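Computational Design of Enzyme (Synthetic construct, PDB 3TP4) is a computationally engineered protein on a glycosyl hydrolase family 26 scaffold, probably built to carry an activated serine in a designed catalytic triad. Local coordinates at residues F256-E269 against K302-N316. Sequence-based numbering, arbitrary orientation.
Sequences FLAGLVADLRMIAE and KVLAAIKADPVASRN
Arg265 reaches across to Asp310, where NH1 meets OD1 on its syn lone pair at 2.9 Å in a salt bridge, the oxygen tilted from the guanidinium plane; a weaker bond runs from NH1 to OD2. The bend at chi3 (60°) turns the guanidinium so that one face rests on Val312, whose CG2 is 3.7 Å from NH1. Asp310 is itself held by its own turn: OD1 accepts from Val312 N, an Asx turn, and from Ala313 N, nearly straight at 174°, which extends it to an Asx motif. This turn brings Ala313 CB within 3.7 Å of Leu264 CB. Further along, Asn316 ND2 donates a hydrogen bond to Leu264 O (3.3 Å) from above the carbonyl plane, on the face opposite Ala268 N, and bonds Ala313 O too, while its OD1 is taken by Ser278. Helix segments 256-269 and 302-308 cross at -46°; Leu264 CD1 packs 3.7 Å from Ile307 CG1 mid-contact, and at the far end Leu257 CD2 meets Ala306 CB and Val303. Leu245 of strand 242-249 and Phe280 of a loop also touch Leu264. The contact thus joins neighbouring outer helices of the TIM barrel, and three donors on OD1 would probably stabilise a charged Asp310, tying the turn that begins there to Arg265.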
ATOM      1  N   PHE A 256     -20.614  -4.265  14.851  1.00 37.16           N
ATOM      2  CA  PHE A 256     -19.551  -4.254  13.862  1.00 34.22           C
ATOM      3  C   PHE A 256     -19.721  -3.079  12.895  1.00 31.01           C
ATOM      4  O   PHE A 256     -18.770  -2.358  12.594  1.00 28.62           O
ATOM      5  CB  PHE A 256     -19.500  -5.555  13.079  1.00 32.35           C
ATOM      6  CG  PHE A 256     -18.805  -5.412  11.762  1.00 35.33           C
ATOM      7  CD1 PHE A 256     -17.441  -5.172  11.715  1.00 35.80           C
ATOM      8  CD2 PHE A 256     -19.519  -5.450  10.579  1.00 38.90           C
ATOM      9  CE1 PHE A 256     -16.799  -5.004  10.507  1.00 41.31           C
ATOM     10  CE2 PHE A 256     -18.879  -5.289   9.368  1.00 41.01           C
ATOM     11  CZ  PHE A 256     -17.525  -5.063   9.330  1.00 32.12           C
ATOM     12  N   LEU A 257     -20.937  -2.896  12.406  1.00 32.61           N
ATOM     13  CA  LEU A 257     -21.208  -1.831  11.455  1.00 33.27           C
ATOM     14  C   LEU A 257     -20.872  -0.468  12.038  1.00 33.41           C
ATOM     15  O   LEU A 257     -20.270   0.366  11.360  1.00 32.13           O
ATOM     16  CB  LEU A 257     -22.666  -1.885  10.984  1.00 29.30           C
ATOM     17  CG  LEU A 257     -22.963  -3.080  10.079  1.00 30.00           C
ATOM     18  CD1 LEU A 257     -24.463  -3.187   9.775  1.00 35.42           C
ATOM     19  CD2 LEU A 257     -22.146  -2.978   8.808  1.00 28.24           C
ATOM     20  N   ALA A 258     -21.257  -0.243  13.294  1.00 30.48           N
ATOM     21  CA  ALA A 258     -20.941   1.017  13.958  1.00 32.70           C
ATOM     22  C   ALA A 258     -19.437   1.241  14.027  1.00 28.35           C
ATOM     23  O   ALA A 258     -18.962   2.352  13.785  1.00 28.98           O
ATOM     24  CB  ALA A 258     -21.560   1.075  15.371  1.00 39.29           C
ATOM     25  N   GLY A 259     -18.691   0.194  14.368  1.00 28.37           N
ATOM     26  CA  GLY A 259     -17.240   0.289  14.435  1.00 31.22           C
ATOM     27  C   GLY A 259     -16.615   0.565  13.072  1.00 27.40           C
ATOM     28  O   GLY A 259     -15.662   1.334  12.946  1.00 28.83           O
ATOM     29  N   LEU A 260     -17.154  -0.071  12.040  1.00 27.68           N
ATOM     30  CA  LEU A 260     -16.646   0.131  10.693  1.00 28.20           C
ATOM     31  C   LEU A 260     -16.836   1.588  10.264  1.00 25.37           C
ATOM     32  O   LEU A 260     -15.919   2.229   9.736  1.00 24.00           O
ATOM     33  CB  LEU A 260     -17.374  -0.799   9.722  1.00 27.40           C
ATOM     34  CG  LEU A 260     -16.917  -0.635   8.280  1.00 27.63           C
ATOM     35  CD1 LEU A 260     -15.409  -0.881   8.178  1.00 22.01           C
ATOM     36  CD2 LEU A 260     -17.688  -1.578   7.376  1.00 26.80           C
ATOM     37  N   VAL A 261     -18.038   2.109  10.500  1.00 26.27           N
ATOM     38  CA  VAL A 261     -18.357   3.486  10.130  1.00 22.53           C
ATOM     39  C   VAL A 261     -17.455   4.496  10.829  1.00 27.13           C
ATOM     40  O   VAL A 261     -16.987   5.445  10.202  1.00 29.07           O
ATOM     41  CB  VAL A 261     -19.845   3.801  10.376  1.00 28.61           C
ATOM     42  CG1 VAL A 261     -20.094   5.298  10.328  1.00 25.76           C
ATOM     43  CG2 VAL A 261     -20.705   3.061   9.357  1.00 27.63           C
ATOM     44  N   ALA A 262     -17.185   4.287  12.118  1.00 27.20           N
ATOM     45  CA  ALA A 262     -16.264   5.176  12.841  1.00 27.07           C
ATOM     46  C   ALA A 262     -14.868   5.214  12.198  1.00 23.90           C
ATOM     47  O   ALA A 262     -14.283   6.287  12.022  1.00 25.48           O
ATOM     48  CB  ALA A 262     -16.166   4.769  14.312  1.00 27.66           C
ATOM     49  N   ASP A 263     -14.335   4.046  11.851  1.00 25.05           N
ATOM     50  CA  ASP A 263     -13.039   3.976  11.180  1.00 23.64           C
ATOM     51  C   ASP A 263     -13.074   4.582   9.778  1.00 24.70           C
ATOM     52  O   ASP A 263     -12.135   5.260   9.369  1.00 24.23           O
ATOM     53  CB  ASP A 263     -12.543   2.531  11.081  1.00 19.39           C
ATOM     54  CG  ASP A 263     -11.973   2.011  12.399  1.00 28.06           C
ATOM     55  OD1 ASP A 263     -11.815   2.811  13.342  1.00 28.94           O
ATOM     56  OD2 ASP A 263     -11.672   0.802  12.475  1.00 27.40           O
ATOM     57  N   LEU A 264     -14.140   4.317   9.029  1.00 23.74           N
ATOM     58  CA  LEU A 264     -14.234   4.884   7.685  1.00 22.23           C
ATOM     59  C   LEU A 264     -14.341   6.406   7.738  1.00 24.90           C
ATOM     60  O   LEU A 264     -13.769   7.107   6.896  1.00 24.07           O
ATOM     61  CB  LEU A 264     -15.380   4.238   6.876  1.00 21.45           C
ATOM     62  CG  LEU A 264     -15.134   2.793   6.406  1.00 25.24           C
ATOM     63  CD1 LEU A 264     -16.378   2.171   5.778  1.00 26.46           C
ATOM     64  CD2 LEU A 264     -13.963   2.710   5.418  1.00 27.84           C
ATOM     65  N   ARG A 265     -15.058   6.925   8.731  1.00 25.59           N
ATOM     66  CA  ARG A 265     -15.124   8.369   8.916  1.00 25.51           C
ATOM     67  C   ARG A 265     -13.739   8.894   9.206  1.00 25.49           C
ATOM     68  O   ARG A 265     -13.305   9.897   8.644  1.00 25.53           O
ATOM     69  CB  ARG A 265     -16.033   8.751  10.087  1.00 26.74           C
ATOM     70  CG  ARG A 265     -17.525   8.638   9.808  1.00 30.38           C
ATOM     71  CD  ARG A 265     -18.327   9.074  11.037  1.00 34.32           C
ATOM     72  NE  ARG A 265     -18.046  10.457  11.405  1.00 34.24           N
ATOM     73  CZ  ARG A 265     -18.790  11.492  11.024  1.00 39.93           C
ATOM     74  NH1 ARG A 265     -19.853  11.296  10.259  1.00 36.70           N
ATOM     75  NH2 ARG A 265     -18.477  12.726  11.409  1.00 42.02           N
HETATM   76  N   MSE A 266     -13.056   8.216  10.121  1.00 27.54           N
HETATM   77  CA  MSE A 266     -11.733   8.648  10.538  1.00 24.26           C
HETATM   78  C   MSE A 266     -10.754   8.743   9.379  1.00 22.43           C
HETATM   79  O   MSE A 266     -10.069   9.757   9.220  1.00 26.68           O
HETATM   80  CB  MSE A 266     -11.179   7.686  11.584  1.00 22.89           C
HETATM   81  CG  MSE A 266      -9.764   8.001  11.983  1.00 27.24           C
HETATM   82 SE   MSE A 266      -9.078   6.565  13.103  1.00 54.17          SE
HETATM   83  CE  MSE A 266      -9.005   5.089  11.797  1.00 30.03           C
ATOM     84  N   ILE A 267     -10.652   7.690   8.571  1.00 22.52           N
ATOM     85  CA  ILE A 267      -9.685   7.749   7.482  1.00 24.28           C
ATOM     86  C   ILE A 267     -10.020   8.834   6.451  1.00 20.45           C
ATOM     87  O   ILE A 267      -9.118   9.455   5.901  1.00 25.46           O
ATOM     88  CB  ILE A 267      -9.423   6.378   6.809  1.00 23.69           C
ATOM     89  CG1 ILE A 267     -10.619   5.911   5.980  1.00 20.93           C
ATOM     90  CG2 ILE A 267      -9.018   5.323   7.858  1.00 20.51           C
ATOM     91  CD1 ILE A 267     -10.279   4.675   5.135  1.00 21.42           C
ATOM     92  N   ALA A 268     -11.310   9.039   6.181  1.00 22.19           N
ATOM     93  CA  ALA A 268     -11.747  10.086   5.264  1.00 27.84           C
ATOM     94  C   ALA A 268     -11.359  11.458   5.819  1.00 23.72           C
ATOM     95  O   ALA A 268     -10.949  12.344   5.074  1.00 27.57           O
ATOM     96  CB  ALA A 268     -13.258  10.017   5.054  1.00 22.53           C
ATOM     97  N   GLU A 269     -11.508  11.619   7.134  1.00 24.84           N
ATOM     98  CA  GLU A 269     -11.196  12.887   7.786  1.00 30.48           C
ATOM     99  C   GLU A 269      -9.704  13.161   7.712  1.00 32.70           C
ATOM    100  O   GLU A 269      -9.283  14.279   7.409  1.00 27.99           O
ATOM    101  CB  GLU A 269     -11.646  12.863   9.244  1.00 26.97           C
ATOM    102  CG  GLU A 269     -13.141  13.059   9.439  1.00 29.07           C
ATOM    103  CD  GLU A 269     -13.579  12.829  10.879  1.00 41.20           C
ATOM    104  OE1 GLU A 269     -12.712  12.571  11.745  1.00 42.19           O
ATOM    105  OE2 GLU A 269     -14.794  12.900  11.142  1.00 40.99           O
ATOM    106  N   LYS A 302     -25.955  -4.655   3.675  1.00 26.65           N
ATOM    107  CA  LYS A 302     -25.915  -4.032   4.998  1.00 24.13           C
ATOM    108  C   LYS A 302     -24.656  -3.178   5.187  1.00 24.09           C
ATOM    109  O   LYS A 302     -24.720  -2.052   5.711  1.00 24.00           O
ATOM    110  CB  LYS A 302     -26.009  -5.093   6.096  1.00 33.02           C
ATOM    111  CG  LYS A 302     -27.382  -5.711   6.221  1.00 36.98           C
ATOM    112  CD  LYS A 302     -27.372  -6.884   7.191  1.00 45.38           C
ATOM    113  CE  LYS A 302     -26.890  -6.455   8.566  1.00 54.97           C
ATOM    114  NZ  LYS A 302     -27.183  -7.491   9.599  1.00 64.41           N
ATOM    115  N   VAL A 303     -23.511  -3.710   4.764  1.00 26.33           N
ATOM    116  CA  VAL A 303     -22.263  -2.949   4.825  1.00 26.36           C
ATOM    117  C   VAL A 303     -22.364  -1.681   3.981  1.00 25.71           C
ATOM    118  O   VAL A 303     -22.103  -0.586   4.462  1.00 28.41           O
ATOM    119  CB  VAL A 303     -21.054  -3.796   4.363  1.00 28.25           C
ATOM    120  CG1 VAL A 303     -19.880  -2.888   3.997  1.00 27.81           C
ATOM    121  CG2 VAL A 303     -20.651  -4.769   5.466  1.00 26.65           C
ATOM    122  N   LEU A 304     -22.781  -1.841   2.728  1.00 28.59           N
ATOM    123  CA  LEU A 304     -22.944  -0.704   1.830  1.00 26.20           C
ATOM    124  C   LEU A 304     -23.931   0.339   2.368  1.00 23.34           C
ATOM    125  O   LEU A 304     -23.678   1.532   2.266  1.00 24.15           O
ATOM    126  CB  LEU A 304     -23.386  -1.175   0.437  1.00 25.13           C
ATOM    127  CG  LEU A 304     -23.522  -0.068  -0.608  1.00 24.69           C
ATOM    128  CD1 LEU A 304     -22.148   0.500  -0.849  1.00 21.29           C
ATOM    129  CD2 LEU A 304     -24.162  -0.562  -1.950  1.00 21.19           C
ATOM    130  N   ALA A 305     -25.063  -0.097   2.913  1.00 22.90           N
ATOM    131  CA  ALA A 305     -26.052   0.865   3.424  1.00 28.72           C
ATOM    132  C   ALA A 305     -25.528   1.670   4.629  1.00 31.35           C
ATOM    133  O   ALA A 305     -25.860   2.848   4.807  1.00 28.31           O
ATOM    134  CB  ALA A 305     -27.362   0.156   3.771  1.00 30.81           C
ATOM    135  N   ALA A 306     -24.708   1.035   5.457  1.00 25.85           N
ATOM    136  CA  ALA A 306     -24.091   1.727   6.596  1.00 29.63           C
ATOM    137  C   ALA A 306     -23.126   2.800   6.109  1.00 32.85           C
ATOM    138  O   ALA A 306     -23.079   3.915   6.646  1.00 29.11           O
ATOM    139  CB  ALA A 306     -23.362   0.735   7.482  1.00 31.02           C
ATOM    140  N   ILE A 307     -22.344   2.457   5.092  1.00 28.17           N
ATOM    141  CA  ILE A 307     -21.393   3.399   4.514  1.00 24.22           C
ATOM    142  C   ILE A 307     -22.164   4.567   3.896  1.00 31.56           C
ATOM    143  O   ILE A 307     -21.893   5.736   4.195  1.00 28.85           O
ATOM    144  CB  ILE A 307     -20.536   2.714   3.422  1.00 26.32           C
ATOM    145  CG1 ILE A 307     -19.644   1.633   4.042  1.00 27.35           C
ATOM    146  CG2 ILE A 307     -19.699   3.727   2.662  1.00 29.06           C
ATOM    147  CD1 ILE A 307     -18.786   0.876   3.029  1.00 23.55           C
ATOM    148  N   LYS A 308     -23.141   4.244   3.046  1.00 27.86           N
ATOM    149  CA  LYS A 308     -23.888   5.268   2.320  1.00 30.52           C
ATOM    150  C   LYS A 308     -24.583   6.236   3.270  1.00 34.60           C
ATOM    151  O   LYS A 308     -24.643   7.433   3.007  1.00 34.59           O
ATOM    152  CB  LYS A 308     -24.913   4.625   1.384  1.00 33.00           C
ATOM    153  CG  LYS A 308     -24.291   3.891   0.218  1.00 32.15           C
ATOM    154  CD  LYS A 308     -25.319   3.097  -0.555  1.00 28.07           C
ATOM    155  CE  LYS A 308     -26.370   4.000  -1.157  1.00 30.66           C
ATOM    156  NZ  LYS A 308     -27.258   3.253  -2.109  1.00 36.12           N
ATOM    157  N   ALA A 309     -25.089   5.711   4.379  1.00 37.24           N
ATOM    158  CA  ALA A 309     -25.840   6.513   5.340  1.00 35.58           C
ATOM    159  C   ALA A 309     -24.999   7.573   6.048  1.00 39.78           C
ATOM    160  O   ALA A 309     -25.548   8.432   6.727  1.00 34.85           O
ATOM    161  CB  ALA A 309     -26.520   5.615   6.363  1.00 37.80           C
ATOM    162  N   ASP A 310     -23.678   7.516   5.898  1.00 30.54           N
ATOM    163  CA  ASP A 310     -22.804   8.470   6.576  1.00 28.25           C
ATOM    164  C   ASP A 310     -22.049   9.339   5.577  1.00 33.16           C
ATOM    165  O   ASP A 310     -21.241   8.831   4.795  1.00 32.49           O
ATOM    166  CB  ASP A 310     -21.801   7.723   7.459  1.00 35.30           C
ATOM    167  CG  ASP A 310     -21.092   8.637   8.438  1.00 38.60           C
ATOM    168  OD1 ASP A 310     -20.245   9.445   8.005  1.00 31.27           O
ATOM    169  OD2 ASP A 310     -21.391   8.543   9.647  1.00 41.00           O
ATOM    170  N   PRO A 311     -22.282  10.661   5.612  1.00 30.68           N
ATOM    171  CA  PRO A 311     -21.697  11.513   4.571  1.00 29.90           C
ATOM    172  C   PRO A 311     -20.174  11.597   4.641  1.00 32.68           C
ATOM    173  O   PRO A 311     -19.535  12.026   3.680  1.00 36.17           O
ATOM    174  CB  PRO A 311     -22.331  12.889   4.834  1.00 40.14           C
ATOM    175  CG  PRO A 311     -22.820  12.834   6.251  1.00 41.59           C
ATOM    176  CD  PRO A 311     -23.189  11.402   6.509  1.00 36.34           C
ATOM    177  N   VAL A 312     -19.590  11.193   5.758  1.00 25.51           N
ATOM    178  CA  VAL A 312     -18.140  11.250   5.877  1.00 24.24           C
ATOM    179  C   VAL A 312     -17.514   9.886   5.599  1.00 22.71           C
ATOM    180  O   VAL A 312     -16.545   9.786   4.856  1.00 28.14           O
ATOM    181  CB  VAL A 312     -17.701  11.748   7.275  1.00 33.60           C
ATOM    182  CG1 VAL A 312     -16.171  11.695   7.401  1.00 32.33           C
ATOM    183  CG2 VAL A 312     -18.232  13.164   7.519  1.00 32.19           C
ATOM    184  N   ALA A 313     -18.072   8.836   6.205  1.00 23.75           N
ATOM    185  CA  ALA A 313     -17.618   7.469   5.933  1.00 22.09           C
ATOM    186  C   ALA A 313     -17.755   7.100   4.447  1.00 23.01           C
ATOM    187  O   ALA A 313     -17.010   6.274   3.929  1.00 23.63           O
ATOM    188  CB  ALA A 313     -18.381   6.476   6.798  1.00 22.04           C
ATOM    189  N   SER A 314     -18.722   7.693   3.763  1.00 23.82           N
ATOM    190  CA  SER A 314     -18.886   7.416   2.329  1.00 23.28           C
ATOM    191  C   SER A 314     -17.780   8.070   1.486  1.00 27.10           C
ATOM    192  O   SER A 314     -17.639   7.766   0.299  1.00 25.58           O
ATOM    193  CB  SER A 314     -20.269   7.880   1.855  1.00 31.79           C
ATOM    194  OG  SER A 314     -20.361   9.286   1.960  1.00 40.29           O
ATOM    195  N   ARG A 315     -16.993   8.959   2.099  1.00 24.72           N
ATOM    196  CA  ARG A 315     -15.874   9.610   1.389  1.00 23.23           C
ATOM    197  C   ARG A 315     -14.647   8.697   1.247  1.00 27.87           C
ATOM    198  O   ARG A 315     -13.526   9.030   1.649  1.00 24.71           O
ATOM    199  CB  ARG A 315     -15.529  10.978   1.993  1.00 23.20           C
ATOM    200  CG  ARG A 315     -16.638  12.020   1.735  1.00 27.01           C
ATOM    201  CD  ARG A 315     -16.309  13.402   2.343  1.00 25.43           C
ATOM    202  NE  ARG A 315     -15.011  13.869   1.875  1.00 26.05           N
ATOM    203  CZ  ARG A 315     -14.735  14.183   0.613  1.00 31.37           C
ATOM    204  NH1 ARG A 315     -15.677  14.107  -0.324  1.00 32.60           N
ATOM    205  NH2 ARG A 315     -13.513  14.577   0.289  1.00 28.89           N
ATOM    206  N   ASN A 316     -14.886   7.548   0.631  1.00 29.70           N
ATOM    207  CA  ASN A 316     -13.854   6.549   0.411  1.00 29.32           C
ATOM    208  C   ASN A 316     -13.895   5.988  -1.013  1.00 29.47           C
ATOM    209  O   ASN A 316     -14.953   5.637  -1.521  1.00 24.75           O
ATOM    210  CB  ASN A 316     -13.958   5.461   1.476  1.00 27.02           C
ATOM    211  CG  ASN A 316     -13.316   5.899   2.776  1.00 28.43           C
ATOM    212  OD1 ASN A 316     -12.105   6.081   2.826  1.00 25.32           O
ATOM    213  ND2 ASN A 316     -14.122   6.120   3.811  1.00 24.18           N
TER